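Local coordinates for spore germination protein B3 (PDB 3N54) that takes part in the germination response of Bacillus subtilis spores to a mixture of L-asparagine, glucose, fructose and potassium ions, at residues Y299-V304 / H324-F329; G162-I167 / I185-N190. All coordinates share one frame; numbering follows the deposited sequence.

Contact 1: residues Y299-V304 / H324-F329; sequences YKTDPV and HWDEIF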
loop_
_atom_site.group_PDB
_atom_site.type_symbol
_atom_site.label_atom_id
_atom_site.label_comp_id
_atom_site.label_asym_id
_atom_site.label_seq_id
_atom_site.Cartn_x
_atom_site.Cartn_y
_atom_site.Cartn_z
ATOM N N TYR A 299 -12.642 8.650 -1.442
ATOM C CA TYR A 299 -11.221 8.907 -1.724
ATOM C C TYR A 299 -10.995 9.602 -3.071
ATOM O O TYR A 299 -9.994 10.294 -3.246
ATOM C CB TYR A 299 -10.409 7.609 -1.615
ATOM C CG TYR A 299 -10.621 6.947 -0.279
ATOM C CD1 TYR A 299 -11.212 5.690 -0.181
ATOM C CD2 TYR A 299 -10.307 7.617 0.898
ATOM C CE1 TYR A 299 -11.443 5.103 1.061
ATOM C CE2 TYR A 299 -10.538 7.044 2.137
ATOM C CZ TYR A 299 -11.100 5.787 2.210
ATOM O OH TYR A 299 -11.318 5.224 3.443
ATOM N N LYS A 300 -11.920 9.414 -4.009
ATOM C CA LYS A 300 -11.874 10.079 -5.312
ATOM C C LYS A 300 -10.601 9.771 -6.111
ATOM O O LYS A 300 -10.004 10.667 -6.726
ATOM C CB LYS A 300 -12.041 11.599 -5.149
ATOM C CG LYS A 300 -13.328 12.022 -4.436
ATOM C CD LYS A 300 -13.409 13.541 -4.323
ATOM C CE LYS A 300 -14.685 13.987 -3.635
ATOM N NZ LYS A 300 -14.732 15.461 -3.428
ATOM N N THR A 301 -10.182 8.511 -6.095
ATOM C CA THR A 301 -9.056 8.098 -6.922
ATOM C C THR A 301 -9.139 6.620 -7.297
ATOM O O THR A 301 -9.788 5.825 -6.615
ATOM C CB THR A 301 -7.703 8.415 -6.251
ATOM O OG1 THR A 301 -6.687 8.491 -7.259
ATOM C CG2 THR A 301 -7.332 7.363 -5.199
ATOM N N ASP A 302 -8.492 6.293 -8.411
ATOM C CA ASP A 302 -8.427 4.947 -8.960
ATOM C C ASP A 302 -7.031 4.400 -8.667
ATOM O O ASP A 302 -6.077 4.743 -9.372
ATOM C CB ASP A 302 -8.717 4.995 -10.471
ATOM C CG ASP A 302 -8.169 3.784 -11.241
ATOM O OD1 ASP A 302 -7.961 2.705 -10.643
ATOM O OD2 ASP A 302 -7.949 3.924 -12.471
ATOM N N PRO A 303 -6.898 3.567 -7.614
ATOM C CA PRO A 303 -5.605 3.007 -7.246
ATOM C C PRO A 303 -5.385 1.592 -7.784
ATOM O O PRO A 303 -4.509 0.880 -7.290
ATOM C CB PRO A 303 -5.691 2.966 -5.720
ATOM C CG PRO A 303 -7.160 2.675 -5.447
ATOM C CD PRO A 303 -7.942 3.138 -6.661
ATOM N N VAL A 304 -6.164 1.189 -8.784
ATOM C CA VAL A 304 -6.083 -0.174 -9.311
ATOM C C VAL A 304 -5.896 -0.209 -10.830
ATOM O O VAL A 304 -6.200 -1.209 -11.483
ATOM C CB VAL A 304 -7.323 -1.002 -8.891
ATOM C CG1 VAL A 304 -7.261 -1.297 -7.403
ATOM C CG2 VAL A 304 -8.604 -0.277 -9.253
ATOM N N HIS A 324 -7.378 14.500 -16.229
ATOM C CA HIS A 324 -8.387 14.534 -15.164
ATOM C C HIS A 324 -9.120 13.192 -15.084
ATOM O O HIS A 324 -10.354 13.132 -15.078
ATOM C CB HIS A 324 -9.364 15.695 -15.400
ATOM C CG HIS A 324 -9.929 15.737 -16.788
ATOM N ND1 HIS A 324 -9.269 16.334 -17.841
ATOM C CD2 HIS A 324 -11.087 15.253 -17.297
ATOM C CE1 HIS A 324 -9.995 16.215 -18.939
ATOM N NE2 HIS A 324 -11.104 15.562 -18.636
ATOM N N TRP A 325 -8.344 12.115 -15.015
ATOM C CA TRP A 325 -8.903 10.765 -14.994
ATOM C C TRP A 325 -9.700 10.450 -13.731
ATOM O O TRP A 325 -10.700 9.741 -13.802
ATOM C CB TRP A 325 -7.799 9.723 -15.166
ATOM C CG TRP A 325 -8.254 8.356 -14.818
ATOM C CD1 TRP A 325 -7.783 7.569 -13.815
ATOM C CD2 TRP A 325 -9.317 7.628 -15.437
ATOM N NE1 TRP A 325 -8.467 6.382 -13.786
ATOM C CE2 TRP A 325 -9.417 6.392 -14.772
ATOM C CE3 TRP A 325 -10.193 7.900 -16.494
ATOM C CZ2 TRP A 325 -10.355 5.422 -15.130
ATOM C CZ3 TRP A 325 -11.124 6.936 -16.852
ATOM C CH2 TRP A 325 -11.198 5.711 -16.172
ATOM N N ASP A 326 -9.262 10.959 -12.582
ATOM C CA ASP A 326 -9.986 10.717 -11.332
ATOM C C ASP A 326 -11.400 11.310 -11.387
ATOM O O ASP A 326 -12.353 10.678 -10.925
ATOM C CB ASP A 326 -9.202 11.242 -10.120
ATOM C CG ASP A 326 -8.059 10.308 -9.705
ATOM O OD1 ASP A 326 -8.046 9.130 -10.134
ATOM O OD2 ASP A 326 -7.184 10.752 -8.932
ATOM N N GLU A 327 -11.531 12.502 -11.970
ATOM C CA GLU A 327 -12.839 13.137 -12.161
ATOM C C GLU A 327 -13.745 12.219 -12.973
ATOM O O GLU A 327 -14.890 11.981 -12.603
ATOM C CB GLU A 327 -12.688 14.488 -12.867
ATOM C CG GLU A 327 -14.004 15.261 -13.065
ATOM C CD GLU A 327 -13.857 16.512 -13.936
ATOM O OE1 GLU A 327 -14.898 17.135 -14.246
ATOM O OE2 GLU A 327 -12.715 16.874 -14.315
ATOM N N ILE A 328 -13.216 11.698 -14.074
ATOM C CA ILE A 328 -13.957 10.780 -14.939
ATOM C C ILE A 328 -14.249 9.466 -14.222
ATOM O O ILE A 328 -15.337 8.899 -14.360
ATOM C CB ILE A 328 -13.179 10.490 -16.246
ATOM C CG1 ILE A 328 -13.093 11.749 -17.116
ATOM C CG2 ILE A 328 -13.832 9.362 -17.032
ATOM C CD1 ILE A 328 -14.435 12.240 -17.646
ATOM N N PHE A 329 -13.267 8.979 -13.464
ATOM C CA PHE A 329 -13.423 7.744 -12.694
ATOM C C PHE A 329 -14.606 7.843 -11.727
ATOM O O PHE A 329 -15.386 6.904 -11.603
ATOM C CB PHE A 329 -12.132 7.420 -11.931
ATOM C CG PHE A 329 -12.260 6.265 -10.976
ATOM C CD1 PHE A 329 -12.422 4.974 -11.448
ATOM C CD2 PHE A 329 -12.207 6.470 -9.607
ATOM C CE1 PHE A 329 -12.533 3.909 -10.573
ATOM C CE2 PHE A 329 -12.313 5.409 -8.724
ATOM C CZ PHE A 329 -12.478 4.129 -9.207
#
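Thr301 and Asp326 come closest in the backbone, their CA atoms 5.2 Å apart, where the loop that follows helix 271-299 passes the first turn of helix 325-331. The loop starts at Lys300, which leaves the helix with positive phi, and further on it folds into an Asx turn: Asp302 OD1 accepts from Val304 N at 3.0 Å. The other oxygen, Asp302 OD2, offers its anti lone pair to Trp325 NE1 at 2.8 Å; the bond is nearly straight, 162° at the hydrogen, and OD2 lies close to the indole plane. Carboxylate and indole planes stand 68° apart. OD2 also accepts from Ser307 N, so loop, indole and the start of helix 306-313 share one oxygen. Asp326 returns a carboxylate to the loop. Its OD2 takes the Thr301 hydroxyl, OG1 at 2.9 Å, from above the carboxylate plane, and the same hydroxyl also meets Ser164 OG; OD1 receives a weak bond from Asp302 N and a salt bridge from Arg187. Phe329 has CG anti to its backbone N (chi1 173°), and helix 271-299 touches this side chain through Met292 and Leu295. The CB of Asp302 sits over the centre of the Phe329 ring, 3.7 Å from the centroid.

Contact 2: residues G162-I167 / I185-N190; sequences GYSYLI and IKRGSN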
loop_
_atom_site.group_PDB
_atom_site.type_symbol
_atom_site.label_atom_id
_atom_site.label_comp_id
_atom_site.label_asym_id
_atom_site.label_seq_id
_atom_site.Cartn_x
_atom_site.Cartn_y
_atom_site.Cartn_z
ATOM N N GLY A 162 2.660 9.369 -12.110
ATOM C CA GLY A 162 1.352 9.925 -11.773
ATOM C C GLY A 162 0.235 8.922 -11.529
ATOM O O GLY A 162 -0.923 9.200 -11.831
ATOM N N TYR A 163 0.573 7.762 -10.976
ATOM C CA TYR A 163 -0.429 6.744 -10.664
ATOM C C TYR A 163 -0.773 6.727 -9.195
ATOM O O TYR A 163 0.100 6.913 -8.350
ATOM C CB TYR A 163 0.063 5.351 -11.045
ATOM C CG TYR A 163 0.015 5.074 -12.519
ATOM C CD1 TYR A 163 -1.145 4.589 -13.119
ATOM C CD2 TYR A 163 1.120 5.302 -13.318
ATOM C CE1 TYR A 163 -1.193 4.338 -14.479
ATOM C CE2 TYR A 163 1.081 5.053 -14.667
ATOM C CZ TYR A 163 -0.076 4.570 -15.246
ATOM O OH TYR A 163 -0.106 4.321 -16.593
ATOM N N SER A 164 -2.060 6.537 -8.909
ATOM C CA SER A 164 -2.508 6.201 -7.573
ATOM C C SER A 164 -2.331 4.694 -7.461
ATOM O O SER A 164 -2.399 3.980 -8.461
ATOM C CB SER A 164 -3.965 6.590 -7.345
ATOM O OG SER A 164 -4.132 7.996 -7.291
ATOM N N TYR A 165 -2.097 4.200 -6.254
ATOM C CA TYR A 165 -1.867 2.769 -6.061
ATOM C C TYR A 165 -2.087 2.342 -4.619
ATOM O O TYR A 165 -2.231 3.177 -3.720
ATOM C CB TYR A 165 -0.444 2.392 -6.500
ATOM C CG TYR A 165 0.645 3.143 -5.778
ATOM C CD1 TYR A 165 1.055 4.396 -6.216
ATOM C CD2 TYR A 165 1.268 2.603 -4.656
ATOM C CE1 TYR A 165 2.057 5.093 -5.557
ATOM C CE2 TYR A 165 2.269 3.296 -3.986
ATOM C CZ TYR A 165 2.660 4.537 -4.442
ATOM O OH TYR A 165 3.653 5.232 -3.787
ATOM N N LEU A 166 -2.118 1.029 -4.417
ATOM C CA LEU A 166 -2.298 0.463 -3.099
ATOM C C LEU A 166 -0.968 -0.054 -2.557
ATOM O O LEU A 166 -0.085 -0.452 -3.306
ATOM C CB LEU A 166 -3.326 -0.667 -3.137
ATOM C CG LEU A 166 -4.752 -0.325 -3.587
ATOM C CD1 LEU A 166 -5.612 -1.589 -3.661
ATOM C CD2 LEU A 166 -5.403 0.717 -2.678
ATOM N N ILE A 167 -0.856 -0.043 -1.238
ATOM C CA ILE A 167 0.289 -0.558 -0.525
ATOM C C ILE A 167 -0.240 -1.416 0.629
ATOM O O ILE A 167 -1.117 -0.976 1.362
ATOM C CB ILE A 167 1.145 0.598 -0.000
ATOM C CG1 ILE A 167 2.310 0.086 0.845
ATOM C CG2 ILE A 167 0.294 1.549 0.812
ATOM C CD1 ILE A 167 3.283 1.194 1.256
ATOM N N ILE A 185 -2.568 5.364 -1.841
ATOM C CA ILE A 185 -1.678 6.479 -2.142
ATOM C C ILE A 185 -2.204 7.201 -3.374
ATOM O O ILE A 185 -2.380 6.596 -4.431
ATOM C CB ILE A 185 -0.216 6.014 -2.405
ATOM C CG1 ILE A 185 0.272 5.063 -1.304
ATOM C CG2 ILE A 185 0.712 7.208 -2.516
ATOM C CD1 ILE A 185 0.192 5.638 0.097
ATOM N N LYS A 186 -2.472 8.494 -3.236
ATOM C CA LYS A 186 -3.054 9.265 -4.325
ATOM C C LYS A 186 -1.980 9.879 -5.217
ATOM O O LYS A 186 -0.926 10.296 -4.741
ATOM C CB LYS A 186 -3.965 10.356 -3.774
ATOM C CG LYS A 186 -4.792 11.076 -4.839
ATOM C CD LYS A 186 -5.896 11.865 -4.189
ATOM C CE LYS A 186 -6.853 12.478 -5.194
ATOM N NZ LYS A 186 -8.147 12.807 -4.490
ATOM N N ARG A 187 -2.275 9.933 -6.512
ATOM C CA ARG A 187 -1.362 10.478 -7.514
ATOM C C ARG A 187 -1.104 11.954 -7.263
ATOM O O ARG A 187 -1.888 12.624 -6.588
ATOM C CB ARG A 187 -1.939 10.275 -8.917
ATOM C CG ARG A 187 -3.107 11.206 -9.296
ATOM C CD ARG A 187 -4.264 10.437 -9.941
ATOM N NE ARG A 187 -3.797 9.429 -10.890
ATOM C CZ ARG A 187 -4.428 8.289 -11.179
ATOM N NH1 ARG A 187 -5.578 7.966 -10.602
ATOM N NH2 ARG A 187 -3.881 7.449 -12.048
ATOM N N GLY A 188 -0.003 12.455 -7.810
ATOM C CA GLY A 188 0.378 13.851 -7.640
ATOM C C GLY A 188 0.992 14.085 -6.272
ATOM O O GLY A 188 2.208 14.243 -6.150
ATOM N N SER A 189 0.147 14.098 -5.243
ATOM C CA SER A 189 0.605 14.328 -3.876
ATOM C C SER A 189 1.482 13.188 -3.377
ATOM O O SER A 189 2.401 13.396 -2.588
ATOM C CB SER A 189 -0.585 14.473 -2.939
ATOM O OG SER A 189 -1.284 13.242 -2.836
ATOM N N ASN A 190 1.173 11.974 -3.825
ATOM C CA ASN A 190 1.894 10.793 -3.393
ATOM C C ASN A 190 1.691 10.585 -1.880
ATOM O O ASN A 190 2.570 10.070 -1.187
ATOM C CB ASN A 190 3.373 10.958 -3.752
ATOM C CG ASN A 190 3.990 9.718 -4.342
ATOM O OD1 ASN A 190 3.330 8.720 -4.597
ATOM N ND2 ASN A 190 5.277 9.791 -4.577
HETATM O O HOH W 1 1.625 8.660 -6.730
#
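Tyr165 CG (chi1 58°) and Arg187 CG (chi1 74°) both stand between their own backbone N and carbonyl carbon, and in the arginine further bends at chi2 and chi3 carry NE to Gly162 O at 3.0 Å. The frame is an antiparallel beta hairpin, strands 165-172 and 177-186, here at its open end. Tyr165 and Ile185 form a hydrogen-bonded pair, with Tyr165 N to Ile185 O at 3.0 Å and Ile185 N to Tyr165 O at 2.9 Å. On the face that carries these two side chains the CB of Ile185 lies over the tyrosine ring toward its rim, 3.9 Å from the centroid, in a CH-pi contact; Ile167 CG2 meets Ile185 CG1 farther along. Beyond the pair, Ser164 OG accepts Arg187 N at 2.8 Å and probably also hydrogen-bonds the Thr301 hydroxyl. Arg187 NH2 adds a weak bond to Gly162 O. Ser164 N lies over the centre of one guanidinium face, and NH1 forms a salt bridge with Asp326 OD1. Gly162 is the C-prime residue of the Schellman motif closing helix 152-160, so the arginine ties that helix end to the hairpin. An alanine at Arg187 would probably leave Gly162 O without these side-chain donors and Asp326 without its salt-bridge mate. Asn190 ND2 bonds Asn86 OD1, and on the other side of the amide one water donates to both Tyr163 O, at 2.8 Å, and Asn190 OD1, at 2.7 Å.

Overall arrangement
Contact 2 closes in the chain before contact 1 opens, and the two centres lie about 10 Å apart. Two close polar pairs join them. Thr301 OG1 and Ser164 OG, 2.6 Å apart, probably share a hydrogen bond, and Asp326 OD1 meets Arg187 NH1 in a salt bridge of 2.8 Å. Lys186 NZ approaches Tyr299 O more weakly, at 3.4 Å, and Asp302 O packs on Ser164 CB. The hairpin end of the five-stranded mixed sheet is thereby fastened to the helical region around 299-329, which itself rests on strand 245-258 of the four-stranded sheet through Trp325 and Ile328. Contact 2 lies nearer the middle of the chain, about 10 Å from its centre against 17 Å for contact 1.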